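Local coordinates for purine-binding protein BAB2_0673 (Brucella melitensis biovar Abortus, PDB 3S99) that binds adenine and probably other purines such as guanine, and may serve as the substrate-binding component of an ABC-type purine uptake system, at residues V141-M146 with K231-A236; P161-G166 with N189-P194; K184-N189 with A201-D206; G195-A200 with I212-D217. All blocks are in the same frame, centred on the assembly; numbering follows the deposited sequence.

Interaction 1 of 4, residues V141-M146 with K231-A236; sequences VIAAKM and KAFGQA
Phe233 reaches from its strand toward the helix and meets Ile142 and Ala143 with the rim of its ring, not with a face. The ring presents its far end: CE1 lies 3.9 Å from Ile142 CG2, and Phe233 CE2 lies 4.0 Å from Ala143 CB, while between them Phe233 CZ comes 3.9 Å from the backbone N of Ala143. Ile142 CG2 and Ala143 N both sit near the ring plane, which is the evidence for an edge-on approach. On the isoleucine the gamma-methyl branch does the touching: chi1 of -66° puts CG1 beside the backbone N, which leaves CG2 anti to that N. Both segments belong to an alpha/beta domain in which helix 132-146 packs on a mixed sheet; helix segment 141-146 runs nearly antiparallel to strand 231-236, the axes 170° apart and 10.4 Å from each other. Ile142 also touches Thr249 of strand 247-253 and Ala301 of helix 295-310. At the helix's C-terminal end the bent chain of Met146 crosses the extended chain of Lys231 at about a right angle, with Met146 CE 3.7 Å from Lys231 NZ, an ammonium group that is hydrogen-bonded to Asn292 O.

Interaction 2 of 4, residues P161-G166 with N189-P194; sequences PEVVQG and NSWFDP. With ADE (adenine), chain T.
With chi1 at -63°, Trp191 holds its indole beside its own backbone N and carries the six-membered ring toward helix 161-175, where Val163 and Glu162 wait. Val163 CG2, the methyl anti to the carbonyl carbon, touches Trp191 CH2 at 3.8 Å, approaching the ring obliquely. Glu162 has its CG anti to the backbone N (chi1 177°) and an extended chain, which lifts the carboxylate past the indole to the rim of the bound adenine. There Glu162 OE2 lies 2.7 Å from adenine N7 and also hydrogen-bonds His215 NE2, while the same oxygen remains 4.4 Å from Trp191 CH2. Adenine lies over one indole face: its C4 stands 3.6 Å above the plane, over the ring centre, and Trp191 CE3 comes within 3.2 Å of adenine C6. Trp42 is another adenine-binding residue of this pocket, the purine site of a BMP-family binding protein. The two segments thus divide the work, tryptophan offering a flat apolar surface and glutamate a polar one at the purine rim. Because N7 of neutral 9H-adenine is a lone-pair acceptor, so short an approach to a carboxylate oxygen suggests that a proton lies between them, perhaps on a different adenine tautomer or on a protonated partner.

Interaction 3 of 4, residues K184-N189 with A201-D206; sequences KVIWVN and AKALID
Ala203 and Leu204 are the helix residues that meet the strand, through Ile186 and Lys184. Taking segment 201-206 in order, Ala201 and Lys202 begin the flank that packs, with Ile205 further on, against helix 220-227 at Val224. Ala203 then points its CB at the strand and touches Ile186 CD1 at 3.8 Å. Leu204 follows with two apolar contacts to Ile186: its CG lies 3.8 Å from Ile186 CD1, and Leu204 CD2 comes 3.8 Å from Ile186 CG1, the two side chains lying alongside one another and pointing opposite ways. The delta-methyl of Ile186 therefore touches two consecutive helix residues; chi1 of -69° with an extended chi2 (-173°) carries it out to them. Leu204 CD2 continues to Lys184, lying 3.5 Å from Lys184 O and 3.8 Å from Lys184 CB, whereas the rest of the lysine turns off from the helix. Strand 184-187 and helix segment 201-206 run close to antiparallel, 158° apart with axes 9.4 Å from each other. Strand 182-187 is an outermost strand of the mixed sheet and parallel to strands 151-156 and 211-214, so the contact forms the first, strand-to-helix half of a beta-alpha-beta crossover, the repeating element of Rossmann-like periplasmic binding-protein domains.

Interaction 4 of 4, residues G195-A200 with I212-D217; sequences GKEADA and ITQHTD. With ADE (adenine), chain T.
Glu197 and Thr216 meet through a hydrogen bond in which Thr216 OG1 donates to Glu197 OE1 over 2.8 Å. The hydroxyl comes from well above the carboxylate plane, 60° out of it. Thr216 CB follows on the same side, 3.4 Å from Glu197 OE1. Two conformations make this possible. Thr216 holds OG1 between its backbone N and carbonyl carbon (chi1 58°), turned toward the helix, and Glu197, with CG beside its own backbone N, extends straight beyond CG to meet it. The same OE1 accepts from Ser218 OG and approaches a water at 2.6 Å that also lies near Gln214 OE1, while Glu197 OE2 takes Asp193 N; several donors thus satisfy a buried carboxylate. Gln214 takes a first torsion of 76°, and its extended chain turns the amide forward along its own segment: Gln214 NE2 bonds Thr216 O at 2.8 Å, from above the carbonyl plane but close to the glutamine's own amide plane, and also bonds Ser218 O. The next residue, Asp217, sets OD1 2.7 Å from adenine N1, and His215 places CD2 3.6 Å from adenine N6, which lies at the edge of the imidazole. Through their bonds to Thr216 and Ser218, Glu197 and Gln214 probably help to fix the turn carrying these pocket residues. In the fold, helix 194-206 lies over the end of strand 211-214, which runs between strands 151-156 and 231-236; Ile155 of the former packs against Ala200, Gln214 and Thr216, and Arg136 of helix 132-146 touches His215.

How the interactions relate
From the N terminus, helix 132-146 comes first; interaction 1 joins it to strand 231-236, closing the longest loop, and the other three contacts all lie within that span. Interaction 2 closes from helix 161-175 to the loop 189-194. Interaction 3 opens on strand 182-187 before that closure and shares Asn189, so the two cross. Interaction 4 opens on helix 194-206 before interaction 3 closes on the same helix, so these cross too, whereas interactions 2 and 4 follow in series. Strands 211-214 and 231-236 pair as neighbours, linking interactions 4 and 1 through one mixed sheet, while interactions 2 and 4 converge on adenine.

Interaction 1 of 4, residues V141-M146 with K231-A236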
loop_
_atom_site.group_PDB
_atom_site.type_symbol
_atom_site.label_atom_id
_atom_site.label_comp_id
_atom_site.label_asym_id
_atom_site.label_seq_id
_atom_site.Cartn_x
_atom_site.Cartn_y
_atom_site.Cartn_z
ATOM N N VAL A 141 -7.153 12.628 -8.134
ATOM C CA VAL A 141 -7.817 13.933 -8.165
ATOM C C VAL A 141 -6.751 15.035 -8.182
ATOM O O VAL A 141 -6.804 15.956 -8.998
ATOM C CB VAL A 141 -8.765 14.107 -6.976
ATOM C CG1 VAL A 141 -9.276 15.551 -6.908
ATOM C CG2 VAL A 141 -9.941 13.105 -7.084
ATOM N N ILE A 142 -5.783 14.934 -7.279
ATOM C CA ILE A 142 -4.731 15.947 -7.165
ATOM C C ILE A 142 -3.921 15.988 -8.448
ATOM O O ILE A 142 -3.642 17.064 -8.969
ATOM C CB ILE A 142 -3.776 15.680 -5.960
ATOM C CG1 ILE A 142 -4.536 15.817 -4.611
ATOM C CG2 ILE A 142 -2.616 16.635 -5.993
ATOM C CD1 ILE A 142 -3.878 15.056 -3.422
ATOM N N ALA A 143 -3.549 14.813 -8.953
ATOM C CA ALA A 143 -2.739 14.721 -10.142
ATOM C C ALA A 143 -3.403 15.413 -11.326
ATOM O O ALA A 143 -2.747 16.127 -12.073
ATOM C CB ALA A 143 -2.427 13.270 -10.483
ATOM N N ALA A 144 -4.699 15.197 -11.493
ATOM C CA ALA A 144 -5.446 15.823 -12.590
ATOM C C ALA A 144 -5.574 17.346 -12.446
ATOM O O ALA A 144 -5.587 18.056 -13.450
ATOM C CB ALA A 144 -6.785 15.186 -12.746
ATOM N N LYS A 145 -5.661 17.852 -11.213
ATOM C CA LYS A 145 -5.582 19.296 -10.993
ATOM C C LYS A 145 -4.197 19.855 -11.213
ATOM O O LYS A 145 -4.107 20.965 -11.692
ATOM C CB LYS A 145 -6.063 19.719 -9.603
ATOM C CG LYS A 145 -7.529 19.445 -9.346
ATOM C CD LYS A 145 -8.415 20.286 -10.231
ATOM C CE LYS A 145 -9.883 20.247 -9.808
ATOM N NZ LYS A 145 -10.775 20.891 -10.841
ATOM N N MET A 146 -3.128 19.106 -10.890
ATOM C CA MET A 146 -1.783 19.645 -10.957
ATOM C C MET A 146 -1.091 19.500 -12.328
ATOM O O MET A 146 -0.353 20.394 -12.765
ATOM C CB MET A 146 -0.899 19.009 -9.882
ATOM C CG MET A 146 -1.344 19.291 -8.408
ATOM S SD MET A 146 -1.346 21.035 -7.937
ATOM C CE MET A 146 0.403 21.401 -8.175
ATOM N N LYS A 231 6.822 16.898 -9.510
ATOM C CA LYS A 231 6.010 16.664 -8.342
ATOM C C LYS A 231 5.569 15.193 -8.284
ATOM O O LYS A 231 5.395 14.530 -9.315
ATOM C CB LYS A 231 4.836 17.657 -8.301
ATOM C CG LYS A 231 5.333 19.125 -8.120
ATOM C CD LYS A 231 4.256 20.090 -7.660
ATOM C CE LYS A 231 4.812 21.528 -7.327
ATOM N NZ LYS A 231 3.721 22.574 -7.143
ATOM N N ALA A 232 5.428 14.680 -7.077
ATOM C CA ALA A 232 5.263 13.232 -6.881
ATOM C C ALA A 232 4.448 12.896 -5.641
ATOM O O ALA A 232 4.203 13.758 -4.788
ATOM C CB ALA A 232 6.669 12.581 -6.791
ATOM N N PHE A 233 4.021 11.649 -5.533
ATOM C CA PHE A 233 3.355 11.176 -4.303
ATOM C C PHE A 233 4.259 10.199 -3.562
ATOM O O PHE A 233 4.858 9.318 -4.164
ATOM C CB PHE A 233 2.008 10.537 -4.636
ATOM C CG PHE A 233 1.055 11.487 -5.380
ATOM C CD1 PHE A 233 0.311 12.429 -4.686
ATOM C CD2 PHE A 233 0.936 11.434 -6.764
ATOM C CE1 PHE A 233 -0.568 13.326 -5.364
ATOM C CE2 PHE A 233 0.057 12.282 -7.448
ATOM C CZ PHE A 233 -0.672 13.239 -6.763
ATOM N N GLY A 234 4.355 10.351 -2.243
ATOM C CA GLY A 234 4.994 9.338 -1.430
ATOM C C GLY A 234 4.132 8.109 -1.268
ATOM O O GLY A 234 2.917 8.146 -1.476
ATOM N N GLN A 235 4.778 7.022 -0.853
ATOM C CA GLN A 235 4.157 5.721 -0.773
ATOM C C GLN A 235 4.422 5.086 0.567
ATOM O O GLN A 235 5.579 4.945 0.943
ATOM C CB GLN A 235 4.769 4.821 -1.861
ATOM C CG GLN A 235 4.322 3.328 -1.878
ATOM C CD GLN A 235 2.854 3.080 -2.125
ATOM O OE1 GLN A 235 2.026 4.016 -2.288
ATOM N NE2 GLN A 235 2.506 1.790 -2.179
ATOM N N ALA A 236 3.358 4.706 1.267
ATOM C CA ALA A 236 3.410 3.972 2.521
ATOM C C ALA A 236 3.717 4.912 3.666
ATOM O O ALA A 236 3.061 4.860 4.730
ATOM C CB ALA A 236 4.490 2.836 2.461
#

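Interaction 2 of 4, residues P161-G166 with N189-P194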
loop_
_atom_site.group_PDB
_atom_site.type_symbol
_atom_site.label_atom_id
_atom_site.label_comp_id
_atom_site.label_asym_id
_atom_site.label_seq_id
_atom_site.Cartn_x
_atom_site.Cartn_y
_atom_site.Cartn_z
ATOM N N PRO A 161 -3.386 -8.158 -7.811
ATOM C CA PRO A 161 -4.611 -7.354 -7.756
ATOM C C PRO A 161 -4.506 -6.065 -6.934
ATOM O O PRO A 161 -5.053 -5.048 -7.341
ATOM C CB PRO A 161 -5.641 -8.319 -7.140
ATOM C CG PRO A 161 -5.145 -9.698 -7.547
ATOM C CD PRO A 161 -3.630 -9.560 -7.433
ATOM N N GLU A 162 -3.797 -6.076 -5.818
ATOM C CA GLU A 162 -3.586 -4.822 -5.052
ATOM C C GLU A 162 -3.028 -3.666 -5.919
ATOM O O GLU A 162 -3.458 -2.498 -5.790
ATOM C CB GLU A 162 -2.650 -5.045 -3.862
ATOM C CG GLU A 162 -2.316 -3.775 -3.057
ATOM C CD GLU A 162 -1.315 -4.034 -1.960
ATOM O OE1 GLU A 162 -1.472 -5.072 -1.274
ATOM O OE2 GLU A 162 -0.375 -3.217 -1.782
ATOM N N VAL A 163 -2.103 -3.999 -6.812
ATOM C CA VAL A 163 -1.479 -2.981 -7.653
ATOM C C VAL A 163 -2.413 -2.541 -8.777
ATOM O O VAL A 163 -2.502 -1.334 -9.063
ATOM C CB VAL A 163 -0.115 -3.463 -8.188
ATOM C CG1 VAL A 163 0.534 -2.377 -9.045
ATOM C CG2 VAL A 163 0.792 -3.852 -7.008
ATOM N N VAL A 164 -3.136 -3.496 -9.374
ATOM C CA VAL A 164 -4.114 -3.176 -10.399
ATOM C C VAL A 164 -5.229 -2.285 -9.825
ATOM O O VAL A 164 -5.617 -1.306 -10.448
ATOM C CB VAL A 164 -4.759 -4.407 -11.033
ATOM C CG1 VAL A 164 -5.754 -3.978 -12.091
ATOM C CG2 VAL A 164 -3.702 -5.330 -11.655
ATOM N N GLN A 165 -5.749 -2.635 -8.651
ATOM C CA GLN A 165 -6.668 -1.754 -7.943
ATOM C C GLN A 165 -6.152 -0.309 -7.857
ATOM O O GLN A 165 -6.892 0.631 -8.093
ATOM C CB GLN A 165 -6.895 -2.231 -6.516
ATOM C CG GLN A 165 -7.633 -3.579 -6.322
ATOM C CD GLN A 165 -7.484 -4.029 -4.855
ATOM O OE1 GLN A 165 -7.265 -3.180 -3.980
ATOM N NE2 GLN A 165 -7.550 -5.343 -4.597
ATOM N N GLY A 166 -4.887 -0.154 -7.485
ATOM C CA GLY A 166 -4.296 1.155 -7.232
ATOM C C GLY A 166 -4.168 1.995 -8.484
ATOM O O GLY A 166 -4.478 3.190 -8.477
ATOM N N ASN A 189 8.969 -5.130 -11.363
ATOM C CA ASN A 189 8.876 -6.569 -11.144
ATOM C C ASN A 189 9.354 -7.042 -9.772
ATOM O O ASN A 189 9.631 -8.230 -9.584
ATOM C CB ASN A 189 9.525 -7.356 -12.291
ATOM C CG ASN A 189 8.865 -7.068 -13.625
ATOM O OD1 ASN A 189 7.643 -6.901 -13.707
ATOM N ND2 ASN A 189 9.666 -7.014 -14.679
ATOM N N SER A 190 9.387 -6.123 -8.804
ATOM C CA SER A 190 9.495 -6.493 -7.414
ATOM C C SER A 190 9.047 -5.320 -6.590
ATOM O O SER A 190 8.779 -4.243 -7.138
ATOM C CB SER A 190 10.910 -6.990 -7.029
ATOM O OG SER A 190 11.922 -6.035 -7.207
ATOM N N TRP A 191 8.896 -5.537 -5.280
ATOM C CA TRP A 191 8.399 -4.492 -4.425
ATOM C C TRP A 191 9.482 -3.485 -4.108
ATOM O O TRP A 191 9.216 -2.298 -4.040
ATOM C CB TRP A 191 7.843 -5.048 -3.121
ATOM C CG TRP A 191 6.643 -5.973 -3.288
ATOM C CD1 TRP A 191 6.645 -7.346 -3.149
ATOM C CD2 TRP A 191 5.279 -5.600 -3.562
ATOM N NE1 TRP A 191 5.378 -7.831 -3.346
ATOM C CE2 TRP A 191 4.520 -6.797 -3.591
ATOM C CE3 TRP A 191 4.625 -4.373 -3.811
ATOM C CZ2 TRP A 191 3.148 -6.806 -3.851
ATOM C CZ3 TRP A 191 3.242 -4.385 -4.054
ATOM C CH2 TRP A 191 2.529 -5.584 -4.085
ATOM N N PHE A 192 10.694 -3.980 -3.869
ATOM C CA PHE A 192 11.790 -3.160 -3.418
ATOM C C PHE A 192 12.990 -3.418 -4.307
ATOM O O PHE A 192 13.497 -4.526 -4.333
ATOM C CB PHE A 192 12.134 -3.475 -1.952
ATOM C CG PHE A 192 13.375 -2.798 -1.481
ATOM C CD1 PHE A 192 13.372 -1.435 -1.243
ATOM C CD2 PHE A 192 14.555 -3.515 -1.289
ATOM C CE1 PHE A 192 14.515 -0.774 -0.804
ATOM C CE2 PHE A 192 15.707 -2.860 -0.881
ATOM C CZ PHE A 192 15.681 -1.480 -0.620
ATOM N N ASP A 193 13.415 -2.408 -5.061
ATOM C CA ASP A 193 14.590 -2.524 -5.921
ATOM C C ASP A 193 14.978 -1.092 -6.274
ATOM O O ASP A 193 14.617 -0.578 -7.345
ATOM C CB ASP A 193 14.248 -3.343 -7.165
ATOM C CG ASP A 193 15.456 -3.580 -8.087
ATOM O OD1 ASP A 193 16.501 -2.909 -7.949
ATOM O OD2 ASP A 193 15.335 -4.448 -8.974
ATOM N N PRO A 194 15.653 -0.414 -5.332
ATOM C CA PRO A 194 15.882 1.020 -5.526
ATOM C C PRO A 194 16.546 1.380 -6.864
ATOM O O PRO A 194 16.244 2.418 -7.417
ATOM C CB PRO A 194 16.765 1.407 -4.329
ATOM C CG PRO A 194 16.420 0.391 -3.270
ATOM C CD PRO A 194 16.099 -0.880 -4.006
HETATM N N9 ADE T . 2.682 -6.596 -0.001
HETATM C C8 ADE T . 1.495 -5.965 -0.302
HETATM N N7 ADE T . 1.614 -4.710 -0.665
HETATM C C5 ADE T . 3.004 -4.562 -0.584
HETATM C C6 ADE T . 3.767 -3.458 -0.849
HETATM N N6 ADE T . 3.114 -2.344 -1.211
HETATM N N1 ADE T . 5.126 -3.560 -0.692
HETATM C C2 ADE T . 5.650 -4.737 -0.307
HETATM N N3 ADE T . 5.012 -5.874 -0.026
HETATM C C4 ADE T . 3.682 -5.690 -0.192
#

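Interaction 3 of 4, residues K184-N189 with A201-D206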
loop_
_atom_site.group_PDB
_atom_site.type_symbol
_atom_site.label_atom_id
_atom_site.label_comp_id
_atom_site.label_asym_id
_atom_site.label_seq_id
_atom_site.Cartn_x
_atom_site.Cartn_y
_atom_site.Cartn_z
ATOM N N LYS A 184 1.579 6.537 -17.841
ATOM C CA LYS A 184 2.578 5.672 -18.466
ATOM C C LYS A 184 3.123 4.755 -17.376
ATOM O O LYS A 184 3.648 5.224 -16.366
ATOM C CB LYS A 184 3.708 6.494 -19.080
ATOM C CG LYS A 184 3.287 7.400 -20.259
ATOM C CD LYS A 184 4.478 7.700 -21.194
ATOM C CE LYS A 184 4.075 8.467 -22.444
ATOM N NZ LYS A 184 4.022 9.933 -22.196
ATOM N N VAL A 185 2.986 3.447 -17.563
ATOM C CA VAL A 185 3.378 2.493 -16.542
ATOM C C VAL A 185 4.669 1.805 -16.896
ATOM O O VAL A 185 4.818 1.310 -18.015
ATOM C CB VAL A 185 2.311 1.410 -16.346
ATOM C CG1 VAL A 185 2.726 0.441 -15.243
ATOM C CG2 VAL A 185 0.969 2.049 -16.044
ATOM N N ILE A 186 5.595 1.762 -15.943
ATOM C CA ILE A 186 6.786 0.918 -16.071
ATOM C C ILE A 186 6.786 -0.073 -14.918
ATOM O O ILE A 186 6.590 0.341 -13.778
ATOM C CB ILE A 186 8.094 1.736 -16.038
ATOM C CG1 ILE A 186 8.209 2.584 -17.305
ATOM C CG2 ILE A 186 9.322 0.781 -15.936
ATOM C CD1 ILE A 186 9.561 3.330 -17.463
ATOM N N TRP A 187 6.973 -1.364 -15.212
ATOM C CA TRP A 187 6.985 -2.402 -14.158
ATOM C C TRP A 187 8.407 -2.664 -13.689
ATOM O O TRP A 187 9.267 -2.870 -14.484
ATOM C CB TRP A 187 6.343 -3.705 -14.666
ATOM C CG TRP A 187 4.893 -3.539 -14.839
ATOM C CD1 TRP A 187 4.240 -3.276 -15.991
ATOM C CD2 TRP A 187 3.908 -3.560 -13.808
ATOM N NE1 TRP A 187 2.891 -3.141 -15.757
ATOM C CE2 TRP A 187 2.660 -3.328 -14.421
ATOM C CE3 TRP A 187 3.956 -3.763 -12.420
ATOM C CZ2 TRP A 187 1.456 -3.274 -13.690
ATOM C CZ3 TRP A 187 2.766 -3.746 -11.699
ATOM C CH2 TRP A 187 1.528 -3.480 -12.336
ATOM N N VAL A 188 8.621 -2.648 -12.378
ATOM C CA VAL A 188 9.927 -2.938 -11.753
ATOM C C VAL A 188 10.101 -4.451 -11.541
ATOM O O VAL A 188 11.218 -4.974 -11.507
ATOM C CB VAL A 188 10.005 -2.186 -10.368
ATOM C CG1 VAL A 188 11.228 -2.640 -9.506
ATOM C CG2 VAL A 188 10.058 -0.700 -10.605
ATOM N N ASN A 189 8.969 -5.130 -11.363
ATOM C CA ASN A 189 8.876 -6.569 -11.144
ATOM C C ASN A 189 9.354 -7.042 -9.772
ATOM O O ASN A 189 9.631 -8.230 -9.584
ATOM C CB ASN A 189 9.525 -7.356 -12.291
ATOM C CG ASN A 189 8.865 -7.068 -13.625
ATOM O OD1 ASN A 189 7.643 -6.901 -13.707
ATOM N ND2 ASN A 189 9.666 -7.014 -14.679
ATOM N N ALA A 201 11.750 5.968 -12.841
ATOM C CA ALA A 201 11.446 7.379 -12.695
ATOM C C ALA A 201 12.159 8.250 -13.751
ATOM O O ALA A 201 11.553 9.124 -14.349
ATOM C CB ALA A 201 11.797 7.849 -11.268
ATOM N N LYS A 202 13.440 8.003 -13.980
ATOM C CA LYS A 202 14.199 8.746 -14.960
ATOM C C LYS A 202 13.624 8.505 -16.356
ATOM O O LYS A 202 13.424 9.440 -17.122
ATOM C CB LYS A 202 15.669 8.351 -14.921
ATOM C CG LYS A 202 16.384 8.700 -13.603
ATOM C CD LYS A 202 17.846 8.205 -13.618
ATOM C CE LYS A 202 18.556 8.346 -12.265
ATOM N NZ LYS A 202 20.004 7.944 -12.329
ATOM N N ALA A 203 13.338 7.254 -16.692
ATOM C CA ALA A 203 12.750 6.959 -17.991
ATOM C C ALA A 203 11.385 7.643 -18.140
ATOM O O ALA A 203 11.083 8.169 -19.194
ATOM C CB ALA A 203 12.619 5.473 -18.192
ATOM N N LEU A 204 10.562 7.648 -17.094
ATOM C CA LEU A 204 9.226 8.283 -17.208
ATOM C C LEU A 204 9.322 9.803 -17.347
ATOM O O LEU A 204 8.608 10.392 -18.145
ATOM C CB LEU A 204 8.323 7.891 -16.034
ATOM C CG LEU A 204 7.937 6.420 -16.020
ATOM C CD1 LEU A 204 7.364 6.035 -14.628
ATOM C CD2 LEU A 204 6.951 6.145 -17.149
ATOM N N ILE A 205 10.197 10.433 -16.567
ATOM C CA ILE A 205 10.416 11.880 -16.662
ATOM C C ILE A 205 11.047 12.240 -18.006
ATOM O O ILE A 205 10.671 13.240 -18.603
ATOM C CB ILE A 205 11.282 12.413 -15.480
ATOM C CG1 ILE A 205 10.529 12.224 -14.145
ATOM C CG2 ILE A 205 11.593 13.871 -15.649
ATOM C CD1 ILE A 205 11.448 11.987 -12.949
ATOM N N ASP A 206 11.971 11.416 -18.501
ATOM C CA ASP A 206 12.572 11.668 -19.828
ATOM C C ASP A 206 11.516 11.562 -20.918
ATOM O O ASP A 206 11.628 12.233 -21.924
ATOM C CB ASP A 206 13.722 10.708 -20.153
ATOM C CG ASP A 206 14.949 10.922 -19.268
ATOM O OD1 ASP A 206 15.049 11.951 -18.564
ATOM O OD2 ASP A 206 15.827 10.039 -19.285
#

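Interaction 4 of 4, residues G195-A200 with I212-D217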
loop_
_atom_site.group_PDB
_atom_site.type_symbol
_atom_site.label_atom_id
_atom_site.label_comp_id
_atom_site.label_asym_id
_atom_site.label_seq_id
_atom_site.Cartn_x
_atom_site.Cartn_y
_atom_site.Cartn_z
ATOM N N GLY A 195 17.397 0.523 -7.394
ATOM C CA GLY A 195 18.072 0.789 -8.688
ATOM C C GLY A 195 17.067 0.899 -9.826
ATOM O O GLY A 195 17.036 1.904 -10.559
ATOM N N LYS A 196 16.215 -0.114 -9.940
ATOM C CA LYS A 196 15.187 -0.150 -10.970
ATOM C C LYS A 196 14.092 0.901 -10.763
ATOM O O LYS A 196 13.548 1.424 -11.751
ATOM C CB LYS A 196 14.580 -1.542 -11.070
ATOM N N GLU A 197 13.765 1.201 -9.491
ATOM C CA GLU A 197 12.808 2.261 -9.164
ATOM C C GLU A 197 13.299 3.635 -9.684
ATOM O O GLU A 197 12.524 4.415 -10.264
ATOM C CB GLU A 197 12.562 2.317 -7.642
ATOM C CG GLU A 197 11.731 1.158 -7.108
ATOM C CD GLU A 197 11.634 1.127 -5.594
ATOM O OE1 GLU A 197 11.045 2.067 -5.034
ATOM O OE2 GLU A 197 12.128 0.151 -4.960
ATOM N N ALA A 198 14.589 3.916 -9.455
ATOM C CA ALA A 198 15.234 5.141 -9.928
ATOM C C ALA A 198 15.256 5.140 -11.439
ATOM O O ALA A 198 14.848 6.110 -12.074
ATOM C CB ALA A 198 16.705 5.254 -9.357
ATOM N N ASP A 199 15.718 4.053 -12.039
ATOM C CA ASP A 199 15.738 3.979 -13.506
ATOM C C ASP A 199 14.353 4.242 -14.086
ATOM O O ASP A 199 14.237 4.948 -15.076
ATOM C CB ASP A 199 16.240 2.631 -14.002
ATOM C CG ASP A 199 17.728 2.420 -13.723
ATOM O OD1 ASP A 199 18.449 3.412 -13.537
ATOM O OD2 ASP A 199 18.152 1.264 -13.691
ATOM N N ALA A 200 13.312 3.669 -13.479
ATOM C CA ALA A 200 11.950 3.836 -14.007
ATOM C C ALA A 200 11.488 5.295 -13.963
ATOM O O ALA A 200 10.918 5.794 -14.921
ATOM C CB ALA A 200 10.958 2.923 -13.260
ATOM N N ILE A 212 4.873 11.938 -10.766
ATOM C CA ILE A 212 5.412 10.580 -10.504
ATOM C C ILE A 212 4.697 9.949 -9.324
ATOM O O ILE A 212 4.434 10.592 -8.296
ATOM C CB ILE A 212 6.922 10.588 -10.234
ATOM C CG1 ILE A 212 7.713 10.872 -11.518
ATOM C CG2 ILE A 212 7.371 9.264 -9.608
ATOM C CD1 ILE A 212 7.546 9.831 -12.646
ATOM N N THR A 213 4.343 8.694 -9.487
ATOM C CA THR A 213 3.768 7.945 -8.410
ATOM C C THR A 213 4.190 6.498 -8.547
ATOM O O THR A 213 4.572 6.049 -9.649
ATOM C CB THR A 213 2.210 8.044 -8.460
ATOM O OG1 THR A 213 1.665 7.555 -7.225
ATOM C CG2 THR A 213 1.685 7.245 -9.594
ATOM N N GLN A 214 4.042 5.745 -7.473
ATOM C CA GLN A 214 4.595 4.373 -7.434
ATOM C C GLN A 214 3.821 3.399 -6.569
ATOM O O GLN A 214 3.110 3.807 -5.657
ATOM C CB GLN A 214 6.032 4.397 -6.925
ATOM C CG GLN A 214 6.116 4.592 -5.417
ATOM C CD GLN A 214 7.488 4.925 -4.954
ATOM O OE1 GLN A 214 8.126 5.859 -5.475
ATOM N NE2 GLN A 214 7.963 4.193 -3.945
ATOM N N HIS A 215 3.994 2.104 -6.858
ATOM C CA HIS A 215 3.608 1.042 -5.925
ATOM C C HIS A 215 4.791 0.162 -5.512
ATOM O O HIS A 215 4.625 -0.999 -5.125
ATOM C CB HIS A 215 2.507 0.194 -6.533
ATOM C CG HIS A 215 1.592 -0.431 -5.527
ATOM N ND1 HIS A 215 0.213 -0.360 -5.636
ATOM C CD2 HIS A 215 1.845 -1.196 -4.435
ATOM C CE1 HIS A 215 -0.337 -1.027 -4.634
ATOM N NE2 HIS A 215 0.628 -1.565 -3.904
ATOM N N THR A 216 5.990 0.732 -5.594
ATOM C CA THR A 216 7.197 0.119 -5.037
ATOM C C THR A 216 7.504 0.767 -3.672
ATOM O O THR A 216 6.836 1.735 -3.255
ATOM C CB THR A 216 8.348 0.303 -6.009
ATOM O OG1 THR A 216 8.535 1.715 -6.262
ATOM C CG2 THR A 216 8.052 -0.479 -7.338
ATOM N N ASP A 217 8.503 0.232 -2.979
ATOM C CA ASP A 217 8.664 0.419 -1.525
ATOM C C ASP A 217 9.567 1.566 -1.092
ATOM O O ASP A 217 9.529 1.977 0.069
ATOM C CB ASP A 217 9.194 -0.895 -0.915
ATOM C CG ASP A 217 8.150 -2.028 -0.934
ATOM O OD1 ASP A 217 6.985 -1.762 -1.364
ATOM O OD2 ASP A 217 8.485 -3.176 -0.480
HETATM N N9 ADE T . 2.682 -6.596 -0.001
HETATM C C8 ADE T . 1.495 -5.965 -0.302
HETATM N N7 ADE T . 1.614 -4.710 -0.665
HETATM C C5 ADE T . 3.004 -4.562 -0.584
HETATM C C6 ADE T . 3.767 -3.458 -0.849
HETATM N N6 ADE T . 3.114 -2.344 -1.211
HETATM N N1 ADE T . 5.126 -3.560 -0.692
HETATM C C2 ADE T . 5.650 -4.737 -0.307
HETATM N N3 ADE T . 5.012 -5.874 -0.026
HETATM C C4 ADE T . 3.682 -5.690 -0.192
HETATM O O HOH W 1 10.786 4.515 -5.840
#